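Local atomic coordinates of transcriptional regulator, MarR family (Neisseria meningitidis serogroup B, PDB entry 3G3Z), a protein that probably binds DNA as a transcription factor of the MarR family, regulating gene expression through a winged helix-turn-helix domain. Residues G44-T47 with Q48-G52. Numbering follows the deposited sequence.
Sequences GSRT and QKHIG
T47 caps the N-terminus of helix 48-55: its OG1 accepts a hydrogen bond from the backbone N of H50 at 3.1 Å. A chi1 of 63° tucks the hydroxyl between the two backbone arms of its own residue, from where it faces the first turn of the helix, whose leading N-H groups lack carbonyl partners from a preceding turn. Threonine suits this N-cap because its hydroxyl, carried directly on CB, can fold back onto the backbone N-H of H50. The backbone carbonyl of T47 does a second job, since T47 O receives I51 N at 3.3 Å in a nearly straight bond (172° at the hydrogen) lying in the carbonyl plane, the first i to i+4 link of the helix.

Helix 48-55 leads into helix 59-71, and in the winged helix-turn-helix fold of MarR proteins these two would form the helix-turn-helix unit. Buried Q48 ties the first turn to strand 75-77, its OE1 accepting from W77 NE1.

Beside the cap, R46 lays its guanidinium over the imidazole of H50, the planes 17° apart and the centres separated by 4.4 Å. The bend of the arginine chain beyond CG brings CD over the ring face, 3.3 Å from H50 CD2, in a CH-pi contact. E43 OE2 serves both, in a salt bridge with R46 NE and a hydrogen bond with H50 NE2; its negative charge probably eases the close approach of two basic side chains. On the buried side, I51 brings CG1 and CD1 each to 3.6 Å from T47 O, while its aliphatic chain also packs on T39 and L89.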
ATOM      1  N   GLY A  44     -19.090  12.431   8.501  1.00 26.68           N
ATOM      2  CA  GLY A  44     -20.139  12.266   9.496  1.00 27.14           C
ATOM      3  C   GLY A  44     -20.395  10.795   9.741  1.00 27.43           C
ATOM      4  O   GLY A  44     -19.495   9.962   9.600  1.00 26.12           O
ATOM      5  N   SER A  45     -21.634  10.476  10.089  1.00 27.65           N
ATOM      6  CA  SER A  45     -22.006   9.119  10.466  1.00 27.86           C
ATOM      7  C   SER A  45     -21.828   8.127   9.329  1.00 26.99           C
ATOM      8  O   SER A  45     -22.196   8.400   8.190  1.00 27.38           O
ATOM      9  CB  SER A  45     -23.440   9.096  10.973  1.00 27.83           C
ATOM     10  OG  SER A  45     -23.534   9.898  12.137  1.00 31.62           O
ATOM     11  N   ARG A  46     -21.238   6.983   9.643  1.00 25.80           N
ATOM     12  CA  ARG A  46     -21.025   5.936   8.652  1.00 25.91           C
ATOM     13  C   ARG A  46     -21.035   4.603   9.370  1.00 25.75           C
ATOM     14  O   ARG A  46     -20.747   4.529  10.561  1.00 26.12           O
ATOM     15  CB  ARG A  46     -19.679   6.121   7.934  1.00 25.33           C
ATOM     16  CG  ARG A  46     -19.532   7.385   7.100  1.00 24.96           C
ATOM     17  CD  ARG A  46     -20.383   7.322   5.839  1.00 31.08           C
ATOM     18  NE  ARG A  46     -20.377   8.594   5.122  1.00 32.89           N
ATOM     19  CZ  ARG A  46     -21.040   8.828   3.995  1.00 38.79           C
ATOM     20  NH1 ARG A  46     -21.778   7.871   3.439  1.00 38.72           N
ATOM     21  NH2 ARG A  46     -20.970  10.028   3.422  1.00 38.05           N
ATOM     22  N   THR A  47     -21.366   3.544   8.649  1.00 26.42           N
ATOM     23  CA  THR A  47     -21.358   2.216   9.239  1.00 24.94           C
ATOM     24  C   THR A  47     -19.927   1.707   9.194  1.00 25.97           C
ATOM     25  O   THR A  47     -19.121   2.199   8.404  1.00 24.33           O
ATOM     26  CB  THR A  47     -22.251   1.241   8.458  1.00 25.54           C
ATOM     27  OG1 THR A  47     -21.736   1.081   7.130  1.00 24.73           O
ATOM     28  CG2 THR A  47     -23.702   1.747   8.396  1.00 23.24           C
ATOM     29  N   GLN A  48     -19.619   0.728  10.041  1.00 24.50           N
ATOM     30  CA  GLN A  48     -18.322   0.058  10.006  1.00 24.20           C
ATOM     31  C   GLN A  48     -18.021  -0.479   8.613  1.00 23.01           C
ATOM     32  O   GLN A  48     -16.868  -0.439   8.150  1.00 21.56           O
ATOM     33  CB  GLN A  48     -18.297  -1.085  11.017  1.00 25.08           C
ATOM     34  CG  GLN A  48     -18.243  -0.624  12.460  1.00 29.58           C
ATOM     35  CD  GLN A  48     -18.421  -1.760  13.448  1.00 29.33           C
ATOM     36  OE1 GLN A  48     -19.079  -1.599  14.469  1.00 30.21           O
ATOM     37  NE2 GLN A  48     -17.835  -2.914  13.149  1.00 28.89           N
ATOM     38  N   LYS A  49     -19.064  -0.977   7.947  1.00 22.06           N
ATOM     39  CA  LYS A  49     -18.940  -1.506   6.590  1.00 23.07           C
ATOM     40  C   LYS A  49     -18.458  -0.456   5.587  1.00 23.69           C
ATOM     41  O   LYS A  49     -17.568  -0.735   4.767  1.00 23.42           O
ATOM     42  CB  LYS A  49     -20.257  -2.126   6.121  1.00 23.51           C
ATOM     43  CG  LYS A  49     -20.180  -2.704   4.711  1.00 25.11           C
ATOM     44  CD  LYS A  49     -20.893  -4.037   4.640  1.00 30.02           C
ATOM     45  CE  LYS A  49     -22.124  -3.969   3.779  1.00 31.33           C
ATOM     46  NZ  LYS A  49     -21.782  -4.281   2.343  1.00 35.62           N
ATOM     47  N   HIS A  50     -19.039   0.742   5.646  1.00 21.92           N
ATOM     48  CA  HIS A  50     -18.630   1.832   4.749  1.00 21.11           C
ATOM     49  C   HIS A  50     -17.152   2.197   4.921  1.00 22.20           C
ATOM     50  O   HIS A  50     -16.416   2.370   3.940  1.00 20.78           O
ATOM     51  CB  HIS A  50     -19.502   3.071   4.969  1.00 22.18           C
ATOM     52  CG  HIS A  50     -19.033   4.273   4.210  1.00 25.24           C
ATOM     53  ND1 HIS A  50     -19.469   4.564   2.936  1.00 27.87           N
ATOM     54  CD2 HIS A  50     -18.145   5.242   4.534  1.00 21.70           C
ATOM     55  CE1 HIS A  50     -18.882   5.669   2.513  1.00 25.44           C
ATOM     56  NE2 HIS A  50     -18.074   6.102   3.463  1.00 24.66           N
ATOM     57  N   ILE A  51     -16.741   2.328   6.179  1.00 21.74           N
ATOM     58  CA  ILE A  51     -15.360   2.612   6.543  1.00 21.69           C
ATOM     59  C   ILE A  51     -14.429   1.504   6.039  1.00 20.33           C
ATOM     60  O   ILE A  51     -13.400   1.790   5.424  1.00 21.88           O
ATOM     61  CB  ILE A  51     -15.241   2.768   8.084  1.00 23.09           C
ATOM     62  CG1 ILE A  51     -16.049   3.983   8.551  1.00 17.70           C
ATOM     63  CG2 ILE A  51     -13.782   2.863   8.527  1.00 19.37           C
ATOM     64  CD1 ILE A  51     -16.381   3.960  10.029  1.00 21.65           C
ATOM     65  N   GLY A  52     -14.811   0.250   6.291  1.00 21.69           N
ATOM     66  CA  GLY A  52     -14.034  -0.923   5.878  1.00 21.41           C
ATOM     67  C   GLY A  52     -13.819  -0.971   4.378  1.00 21.62           C
ATOM     68  O   GLY A  52     -12.701  -1.202   3.913  1.00 20.99           O
TER